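Local coordinates for putative methylthioribose-1-phosphate isomerase (PDB 6A34), which probably interconverts methylthioribose-1-phosphate and methylthioribulose-1-phosphate, an isomerisation in the methionine salvage pathway, at residues L13-M26 and F36-A50. Sequence-based numbering, arbitrary orientation.
Sequences LPRTVEYKNKSVYM and FKVEKFSKVEEVAEA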
ATOM      1  N   LEU A  13       8.722 -26.493   6.115  1.00 41.56           N
ATOM      2  CA  LEU A  13       8.381 -26.517   4.726  1.00 41.59           C
ATOM      3  C   LEU A  13       9.334 -27.449   3.989  1.00 40.19           C
ATOM      4  O   LEU A  13      10.535 -27.465   4.280  1.00 34.89           O
ATOM      5  CB  LEU A  13       8.503 -25.103   4.139  1.00 40.64           C
ATOM      6  CG  LEU A  13       7.419 -24.104   4.544  1.00 41.75           C
ATOM      7  CD1 LEU A  13       7.780 -22.706   4.073  1.00 37.80           C
ATOM      8  CD2 LEU A  13       6.052 -24.498   4.007  1.00 40.87           C
ATOM      9  N   PRO A  14       8.840 -28.151   2.942  1.00 39.67           N
ATOM     10  CA  PRO A  14       9.715 -28.809   1.977  1.00 40.44           C
ATOM     11  C   PRO A  14      10.402 -27.752   1.108  1.00 39.18           C
ATOM     12  O   PRO A  14       9.994 -26.574   1.112  1.00 38.40           O
ATOM     13  CB  PRO A  14       8.750 -29.586   1.072  1.00 44.30           C
ATOM     14  CG  PRO A  14       7.522 -28.697   1.074  1.00 46.44           C
ATOM     15  CD  PRO A  14       7.440 -28.160   2.494  1.00 41.06           C
ATOM     16  N   ARG A  15      11.422 -28.186   0.366  1.00 37.87           N
ATOM     17  CA  ARG A  15      12.041 -27.368  -0.630  1.00 35.27           C
ATOM     18  C   ARG A  15      10.948 -26.884  -1.595  1.00 37.26           C
ATOM     19  O   ARG A  15       9.955 -27.561  -1.825  1.00 34.19           O
ATOM     20  CB  ARG A  15      13.202 -28.120  -1.286  1.00 36.85           C
ATOM     21  CG  ARG A  15      14.512 -27.933  -0.540  1.00 40.12           C
ATOM     22  CD  ARG A  15      15.545 -29.031  -0.469  1.00 37.83           C
ATOM     23  NE  ARG A  15      16.556 -28.783  -1.459  1.00 37.92           N
ATOM     24  CZ  ARG A  15      17.867 -29.037  -1.408  1.00 34.98           C
ATOM     25  NH1 ARG A  15      18.493 -29.101  -2.559  1.00 32.47           N
ATOM     26  NH2 ARG A  15      18.564 -29.163  -0.295  1.00 34.25           N
ATOM     27  N   THR A  16      11.135 -25.656  -2.070  1.00 38.15           N
ATOM     28  CA  THR A  16      10.268 -24.983  -3.031  1.00 39.73           C
ATOM     29  C   THR A  16      10.206 -25.791  -4.328  1.00 36.43           C
ATOM     30  O   THR A  16       9.188 -25.824  -4.986  1.00 37.12           O
ATOM     31  CB  THR A  16      10.789 -23.562  -3.302  1.00 36.90           C
ATOM     32  OG1 THR A  16      10.737 -22.851  -2.063  1.00 34.03           O
ATOM     33  CG2 THR A  16      10.023 -22.837  -4.383  1.00 32.74           C
ATOM     34  N   VAL A  17      11.342 -26.387  -4.676  1.00 35.96           N
ATOM     35  CA  VAL A  17      11.535 -27.259  -5.813  1.00 35.56           C
ATOM     36  C   VAL A  17      12.462 -28.382  -5.337  1.00 36.77           C
ATOM     37  O   VAL A  17      13.521 -28.071  -4.728  1.00 30.32           O
ATOM     38  CB  VAL A  17      12.180 -26.530  -7.012  1.00 37.69           C
ATOM     39  CG1 VAL A  17      12.258 -27.417  -8.241  1.00 38.42           C
ATOM     40  CG2 VAL A  17      11.471 -25.240  -7.364  1.00 44.77           C
ATOM     41  N   GLU A  18      12.099 -29.632  -5.674  1.00 40.06           N
ATOM     42  CA  GLU A  18      12.828 -30.877  -5.290  1.00 45.16           C
ATOM     43  C   GLU A  18      12.837 -31.831  -6.508  1.00 44.48           C
ATOM     44  O   GLU A  18      11.918 -31.806  -7.366  1.00 39.14           O
ATOM     45  CB  GLU A  18      12.125 -31.529  -4.094  1.00 52.65           C
ATOM     46  CG  GLU A  18      13.014 -31.997  -2.952  1.00 60.13           C
ATOM     47  CD  GLU A  18      12.179 -32.262  -1.699  1.00 66.52           C
ATOM     48  OE1 GLU A  18      11.155 -32.971  -1.843  1.00 65.41           O
ATOM     49  OE2 GLU A  18      12.482 -31.692  -0.598  1.00 58.27           O
ATOM     50  N   TYR A  19      13.884 -32.658  -6.610  1.00 39.96           N
ATOM     51  CA  TYR A  19      13.942 -33.719  -7.633  1.00 41.01           C
ATOM     52  C   TYR A  19      14.158 -35.067  -6.947  1.00 40.66           C
ATOM     53  O   TYR A  19      15.116 -35.220  -6.200  1.00 39.53           O
ATOM     54  CB  TYR A  19      15.036 -33.451  -8.662  1.00 38.73           C
ATOM     55  CG  TYR A  19      15.083 -34.446  -9.788  1.00 39.71           C
ATOM     56  CD1 TYR A  19      14.075 -34.488 -10.736  1.00 42.32           C
ATOM     57  CD2 TYR A  19      16.135 -35.337  -9.923  1.00 41.91           C
ATOM     58  CE1 TYR A  19      14.090 -35.405 -11.767  1.00 39.03           C
ATOM     59  CE2 TYR A  19      16.188 -36.240 -10.975  1.00 39.36           C
ATOM     60  CZ  TYR A  19      15.159 -36.275 -11.896  1.00 37.36           C
ATOM     61  OH  TYR A  19      15.184 -37.158 -12.929  1.00 35.09           O
ATOM     62  N   LYS A  20      13.245 -36.012  -7.212  1.00 41.25           N
ATOM     63  CA  LYS A  20      13.176 -37.302  -6.503  1.00 43.96           C
ATOM     64  C   LYS A  20      12.447 -38.289  -7.418  1.00 36.58           C
ATOM     65  O   LYS A  20      11.468 -37.914  -8.032  1.00 34.02           O
ATOM     66  CB  LYS A  20      12.446 -37.071  -5.169  1.00 50.19           C
ATOM     67  CG  LYS A  20      12.381 -38.248  -4.206  1.00 59.80           C
ATOM     68  CD  LYS A  20      11.651 -37.944  -2.882  1.00 68.74           C
ATOM     69  CE  LYS A  20      10.156 -37.672  -2.991  1.00 72.45           C
ATOM     70  NZ  LYS A  20       9.799 -36.253  -2.726  1.00 71.46           N
ATOM     71  N   ASN A  21      12.918 -39.534  -7.534  1.00 42.56           N
ATOM     72  CA  ASN A  21      12.157 -40.571  -8.300  1.00 46.56           C
ATOM     73  C   ASN A  21      11.755 -40.095  -9.712  1.00 47.10           C
ATOM     74  O   ASN A  21      10.588 -40.251 -10.115  1.00 48.09           O
ATOM     75  CB  ASN A  21      10.833 -40.933  -7.625  1.00 50.03           C
ATOM     76  CG  ASN A  21      10.979 -41.203  -6.150  1.00 61.02           C
ATOM     77  OD1 ASN A  21      10.312 -40.556  -5.334  1.00 70.57           O
ATOM     78  ND2 ASN A  21      11.859 -42.135  -5.815  1.00 57.46           N
ATOM     79  N   LYS A  22      12.687 -39.473 -10.441  1.00 45.12           N
ATOM     80  CA  LYS A  22      12.444 -39.036 -11.825  1.00 50.15           C
ATOM     81  C   LYS A  22      11.261 -38.069 -11.905  1.00 46.07           C
ATOM     82  O   LYS A  22      10.593 -37.989 -12.924  1.00 47.89           O
ATOM     83  CB  LYS A  22      12.183 -40.245 -12.730  1.00 51.95           C
ATOM     84  CG  LYS A  22      13.236 -41.343 -12.651  1.00 54.32           C
ATOM     85  CD  LYS A  22      13.073 -42.359 -13.760  1.00 60.37           C
ATOM     86  CE  LYS A  22      14.328 -43.152 -14.052  1.00 71.18           C
ATOM     87  NZ  LYS A  22      14.437 -44.342 -13.180  1.00 71.61           N
ATOM     88  N   SER A  23      11.033 -37.300 -10.836  1.00 45.83           N
ATOM     89  CA  SER A  23       9.956 -36.339 -10.811  1.00 45.23           C
ATOM     90  C   SER A  23      10.417 -35.020 -10.174  1.00 42.46           C
ATOM     91  O   SER A  23      11.124 -35.006  -9.132  1.00 42.20           O
ATOM     92  CB  SER A  23       8.776 -36.934 -10.101  1.00 51.22           C
ATOM     93  OG  SER A  23       8.208 -37.966 -10.885  1.00 53.50           O
ATOM     94  N   VAL A  24      10.016 -33.910 -10.802  1.00 41.04           N
ATOM     95  CA  VAL A  24      10.224 -32.585 -10.245  1.00 41.65           C
ATOM     96  C   VAL A  24       9.005 -32.220  -9.397  1.00 39.45           C
ATOM     97  O   VAL A  24       7.876 -32.276  -9.871  1.00 45.17           O
ATOM     98  CB  VAL A  24      10.484 -31.536 -11.337  1.00 39.80           C
ATOM     99  CG1 VAL A  24      10.708 -30.157 -10.737  1.00 40.93           C
ATOM    100  CG2 VAL A  24      11.661 -31.920 -12.213  1.00 41.97           C
ATOM    101  N   TYR A  25       9.240 -31.880  -8.132  1.00 39.48           N
ATOM    102  CA  TYR A  25       8.159 -31.498  -7.203  1.00 40.20           C
ATOM    103  C   TYR A  25       8.270 -30.009  -6.865  1.00 37.44           C
ATOM    104  O   TYR A  25       9.313 -29.588  -6.473  1.00 39.52           O
ATOM    105  CB  TYR A  25       8.241 -32.306  -5.906  1.00 42.64           C
ATOM    106  CG  TYR A  25       8.047 -33.803  -6.031  1.00 46.96           C
ATOM    107  CD1 TYR A  25       9.054 -34.624  -6.525  1.00 45.75           C
ATOM    108  CD2 TYR A  25       6.888 -34.419  -5.577  1.00 48.00           C
ATOM    109  CE1 TYR A  25       8.901 -36.001  -6.605  1.00 53.78           C
ATOM    110  CE2 TYR A  25       6.720 -35.796  -5.649  1.00 52.88           C
ATOM    111  CZ  TYR A  25       7.730 -36.598  -6.162  1.00 53.12           C
ATOM    112  OH  TYR A  25       7.580 -37.958  -6.239  1.00 50.34           O
ATOM    113  N   MET A  26       7.164 -29.257  -6.986  1.00 38.28           N
ATOM    114  CA  MET A  26       7.121 -27.806  -6.755  1.00 38.73           C
ATOM    115  C   MET A  26       5.938 -27.457  -5.848  1.00 40.81           C
ATOM    116  O   MET A  26       4.781 -27.862  -6.102  1.00 36.13           O
ATOM    117  CB  MET A  26       6.937 -27.011  -8.050  1.00 39.17           C
ATOM    118  CG  MET A  26       7.935 -27.325  -9.117  1.00 40.63           C
ATOM    119  SD  MET A  26       7.656 -26.256 -10.525  1.00 46.77           S
ATOM    120  CE  MET A  26       8.760 -26.946 -11.756  1.00 45.74           C
ATOM    121  N   PHE A  36      -2.224 -25.208   0.160  1.00 44.77           N
ATOM    122  CA  PHE A  36      -0.840 -25.670   0.107  1.00 45.45           C
ATOM    123  C   PHE A  36      -0.774 -27.027  -0.615  1.00 44.74           C
ATOM    124  O   PHE A  36      -1.219 -28.021  -0.084  1.00 46.92           O
ATOM    125  CB  PHE A  36      -0.296 -25.780   1.535  1.00 41.81           C
ATOM    126  CG  PHE A  36       1.122 -26.273   1.648  1.00 41.40           C
ATOM    127  CD1 PHE A  36       2.055 -26.021   0.652  1.00 41.69           C
ATOM    128  CD2 PHE A  36       1.535 -26.982   2.763  1.00 42.93           C
ATOM    129  CE1 PHE A  36       3.363 -26.468   0.773  1.00 39.74           C
ATOM    130  CE2 PHE A  36       2.842 -27.431   2.877  1.00 44.88           C
ATOM    131  CZ  PHE A  36       3.760 -27.156   1.889  1.00 39.91           C
ATOM    132  N   LYS A  37      -0.141 -27.061  -1.791  1.00 48.23           N
ATOM    133  CA  LYS A  37      -0.079 -28.246  -2.612  1.00 46.80           C
ATOM    134  C   LYS A  37       1.263 -28.335  -3.343  1.00 46.34           C
ATOM    135  O   LYS A  37       1.745 -27.357  -3.933  1.00 44.89           O
ATOM    136  CB  LYS A  37      -1.191 -28.234  -3.657  1.00 53.96           C
ATOM    137  CG  LYS A  37      -1.440 -29.568  -4.345  1.00 59.15           C
ATOM    138  CD  LYS A  37      -2.609 -29.501  -5.299  1.00 70.57           C
ATOM    139  CE  LYS A  37      -2.745 -30.721  -6.181  1.00 79.46           C
ATOM    140  NZ  LYS A  37      -4.109 -31.292  -6.068  1.00 85.76           N
ATOM    141  N   VAL A  38       1.832 -29.542  -3.303  1.00 44.11           N
ATOM    142  CA  VAL A  38       3.039 -29.908  -4.003  1.00 45.14           C
ATOM    143  C   VAL A  38       2.657 -30.643  -5.290  1.00 40.67           C
ATOM    144  O   VAL A  38       2.143 -31.743  -5.231  1.00 41.59           O
ATOM    145  CB  VAL A  38       3.932 -30.780  -3.107  1.00 44.07           C
ATOM    146  CG1 VAL A  38       5.275 -31.036  -3.768  1.00 45.34           C
ATOM    147  CG2 VAL A  38       4.112 -30.154  -1.731  1.00 49.38           C
ATOM    148  N   GLU A  39       2.870 -29.990  -6.433  1.00 41.04           N
ATOM    149  CA  GLU A  39       2.655 -30.578  -7.738  1.00 43.85           C
ATOM    150  C   GLU A  39       3.809 -31.553  -8.018  1.00 46.32           C
ATOM    151  O   GLU A  39       4.907 -31.357  -7.491  1.00 37.48           O
ATOM    152  CB  GLU A  39       2.599 -29.514  -8.839  1.00 47.27           C
ATOM    153  CG  GLU A  39       1.442 -28.530  -8.736  1.00 56.39           C
ATOM    154  CD  GLU A  39       0.032 -29.097  -8.622  1.00 56.41           C
ATOM    155  OE1 GLU A  39      -0.167 -30.306  -8.917  1.00 57.45           O
ATOM    156  OE2 GLU A  39      -0.866 -28.318  -8.218  1.00 56.67           O
ATOM    157  N   LYS A  40       3.513 -32.584  -8.823  1.00 46.41           N
ATOM    158  CA  LYS A  40       4.423 -33.660  -9.251  1.00 50.78           C
ATOM    159  C   LYS A  40       4.468 -33.658 -10.782  1.00 48.64           C
ATOM    160  O   LYS A  40       3.437 -33.820 -11.423  1.00 50.57           O
ATOM    161  CB  LYS A  40       3.904 -35.003  -8.739  1.00 56.93           C
ATOM    162  CG  LYS A  40       4.792 -36.216  -8.990  1.00 63.52           C
ATOM    163  CD  LYS A  40       4.545 -37.318  -7.967  1.00 68.55           C
ATOM    164  CE  LYS A  40       5.447 -38.527  -8.108  1.00 71.01           C
ATOM    165  NZ  LYS A  40       4.893 -39.519  -9.056  1.00 74.19           N
ATOM    166  N   PHE A  41       5.648 -33.390 -11.348  1.00 45.25           N
ATOM    167  CA  PHE A  41       5.830 -33.226 -12.768  1.00 45.16           C
ATOM    168  C   PHE A  41       6.843 -34.258 -13.270  1.00 47.95           C
ATOM    169  O   PHE A  41       7.950 -34.324 -12.749  1.00 46.75           O
ATOM    170  CB  PHE A  41       6.301 -31.808 -13.101  1.00 46.45           C
ATOM    171  CG  PHE A  41       5.355 -30.711 -12.673  1.00 52.49           C
ATOM    172  CD1 PHE A  41       4.036 -30.698 -13.110  1.00 54.80           C
ATOM    173  CD2 PHE A  41       5.774 -29.701 -11.825  1.00 51.78           C
ATOM    174  CE1 PHE A  41       3.160 -29.697 -12.717  1.00 52.91           C
ATOM    175  CE2 PHE A  41       4.896 -28.709 -11.421  1.00 56.60           C
ATOM    176  CZ  PHE A  41       3.597 -28.699 -11.884  1.00 56.20           C
ATOM    177  N   SER A  42       6.456 -34.984 -14.331  1.00 48.94           N
ATOM    178  CA  SER A  42       7.144 -36.180 -14.817  1.00 53.25           C
ATOM    179  C   SER A  42       7.639 -36.026 -16.264  1.00 51.34           C
ATOM    180  O   SER A  42       8.284 -36.923 -16.759  1.00 44.07           O
ATOM    181  CB  SER A  42       6.229 -37.366 -14.683  1.00 57.50           C
ATOM    182  OG  SER A  42       5.703 -37.424 -13.355  1.00 64.96           O
ATOM    183  N   LYS A  43       7.376 -34.883 -16.913  1.00 50.48           N
ATOM    184  CA  LYS A  43       7.837 -34.615 -18.298  1.00 51.48           C
ATOM    185  C   LYS A  43       8.420 -33.203 -18.377  1.00 46.80           C
ATOM    186  O   LYS A  43       7.996 -32.326 -17.620  1.00 43.85           O
ATOM    187  CB  LYS A  43       6.681 -34.718 -19.298  1.00 59.22           C
ATOM    188  CG  LYS A  43       5.812 -35.963 -19.156  1.00 69.43           C
ATOM    189  CD  LYS A  43       4.536 -35.930 -19.984  1.00 78.52           C
ATOM    190  CE  LYS A  43       3.417 -36.722 -19.333  1.00 87.66           C
ATOM    191  NZ  LYS A  43       2.410 -37.181 -20.319  1.00 89.41           N
ATOM    192  N   VAL A  44       9.346 -32.966 -19.319  1.00 45.35           N
ATOM    193  CA  VAL A  44      10.047 -31.681 -19.302  1.00 53.05           C
ATOM    194  C   VAL A  44       9.052 -30.574 -19.681  1.00 51.32           C
ATOM    195  O   VAL A  44       9.168 -29.461 -19.148  1.00 46.90           O
ATOM    196  CB  VAL A  44      11.366 -31.629 -20.109  1.00 46.61           C
ATOM    197  CG1 VAL A  44      11.973 -32.992 -20.341  1.00 47.23           C
ATOM    198  CG2 VAL A  44      11.256 -30.861 -21.401  1.00 49.23           C
ATOM    199  N   GLU A  45       8.059 -30.916 -20.521  1.00 52.51           N
ATOM    200  CA  GLU A  45       6.991 -29.995 -20.979  1.00 57.26           C
ATOM    201  C   GLU A  45       6.185 -29.476 -19.785  1.00 51.02           C
ATOM    202  O   GLU A  45       5.910 -28.297 -19.721  1.00 48.66           O
ATOM    203  CB  GLU A  45       5.999 -30.665 -21.936  1.00 65.17           C
ATOM    204  CG  GLU A  45       6.579 -31.007 -23.295  1.00 71.99           C
ATOM    205  CD  GLU A  45       7.456 -32.252 -23.347  1.00 80.33           C
ATOM    206  OE1 GLU A  45       7.372 -33.111 -22.416  1.00 65.19           O
ATOM    207  OE2 GLU A  45       8.239 -32.359 -24.318  1.00 92.56           O
ATOM    208  N   GLU A  46       5.814 -30.382 -18.870  1.00 46.65           N
ATOM    209  CA  GLU A  46       5.115 -30.058 -17.613  1.00 48.20           C
ATOM    210  C   GLU A  46       5.932 -29.081 -16.738  1.00 48.34           C
ATOM    211  O   GLU A  46       5.352 -28.213 -16.107  1.00 45.99           O
ATOM    212  CB  GLU A  46       4.800 -31.322 -16.803  1.00 51.73           C
ATOM    213  CG  GLU A  46       3.800 -32.266 -17.457  1.00 52.24           C
ATOM    214  CD  GLU A  46       3.536 -33.561 -16.690  1.00 60.43           C
ATOM    215  OE1 GLU A  46       4.314 -33.882 -15.759  1.00 53.80           O
ATOM    216  OE2 GLU A  46       2.547 -34.264 -17.026  1.00 63.87           O
ATOM    217  N   VAL A  47       7.258 -29.268 -16.655  1.00 44.59           N
ATOM    218  CA  VAL A  47       8.166 -28.406 -15.872  1.00 45.40           C
ATOM    219  C   VAL A  47       8.239 -27.025 -16.544  1.00 49.23           C
ATOM    220  O   VAL A  47       8.202 -25.993 -15.886  1.00 46.71           O
ATOM    221  CB  VAL A  47       9.576 -29.037 -15.761  1.00 43.92           C
ATOM    222  CG1 VAL A  47      10.623 -28.085 -15.214  1.00 43.66           C
ATOM    223  CG2 VAL A  47       9.568 -30.322 -14.953  1.00 41.89           C
ATOM    224  N   ALA A  48       8.371 -27.021 -17.874  1.00 49.35           N
ATOM    225  CA  ALA A  48       8.466 -25.778 -18.635  1.00 50.81           C
ATOM    226  C   ALA A  48       7.192 -24.950 -18.408  1.00 47.35           C
ATOM    227  O   ALA A  48       7.257 -23.775 -18.080  1.00 43.10           O
ATOM    228  CB  ALA A  48       8.707 -26.070 -20.108  1.00 48.73           C
ATOM    229  N   GLU A  49       6.040 -25.600 -18.559  1.00 44.41           N
ATOM    230  CA  GLU A  49       4.750 -24.958 -18.385  1.00 49.92           C
ATOM    231  C   GLU A  49       4.658 -24.357 -16.963  1.00 48.60           C
ATOM    232  O   GLU A  49       4.171 -23.243 -16.793  1.00 48.01           O
ATOM    233  CB  GLU A  49       3.642 -25.968 -18.715  1.00 54.67           C
ATOM    234  CG  GLU A  49       2.230 -25.399 -18.714  1.00 64.92           C
ATOM    235  CD  GLU A  49       1.994 -24.179 -19.602  1.00 71.06           C
ATOM    236  OE1 GLU A  49       2.668 -24.063 -20.668  1.00 69.58           O
ATOM    237  OE2 GLU A  49       1.138 -23.334 -19.216  1.00 65.77           O
ATOM    238  N   ALA A  50       5.161 -25.080 -15.954  1.00 45.36           N
ATOM    239  CA  ALA A  50       5.109 -24.671 -14.533  1.00 42.28           C
ATOM    240  C   ALA A  50       6.017 -23.461 -14.281  1.00 40.13           C
ATOM    241  O   ALA A  50       5.743 -22.657 -13.405  1.00 38.38           O
ATOM    242  CB  ALA A  50       5.463 -25.832 -13.641  1.00 39.71           C
TER
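Strands 23-26 and 38-41 pair antiparallel as one hairpin of a three-stranded meander, with Val24 facing Phe41, Tyr25 facing Lys40 and Met26 facing Glu39. Two reciprocal backbone pairs tie them, Val24 with Phe41 (N to O 2.9 Å, O to N 2.9 Å) and Met26 with Glu39, and the non-hydrogen-bonded pair Tyr25-Lys40 lies between. As in any such sheet, alternate residues serve opposite faces. On one, the Tyr25 ring and the Lys40 chain run alongside each other, pointing the same way, with Tyr25 CE2 3.5 Å from Lys40 CD. Lys20 NZ stands 3.9 Å above the centre of the Tyr25 ring plane, and Val38 CG1 meets the ring at its edge. An alanine in place of Tyr25 would probably leave the methylenes of Lys40 without their flat neighbour and set that chain free to turn. The other face is mostly apolar; Glu39 shares it, but its carboxylate turns aside to Asn28. Met26, its chain extended beyond CG (chi2 -177°), carries SD to the edge of the Phe41 ring, a Met-aromatic contact with SD 3.8 Å from Phe41 CE2. The same sulfur lies 3.8 Å from Ala50 CB on helix 44-50, while Val24 CG2 packs crosswise against Val47 CG2 one turn earlier. Helix 82-97 backs Val47 through Leu96; strand 23-27, central between 17-20 and 38-41, rests Val24 on Phe68 and Met26 on Ala65 of helix 59-76.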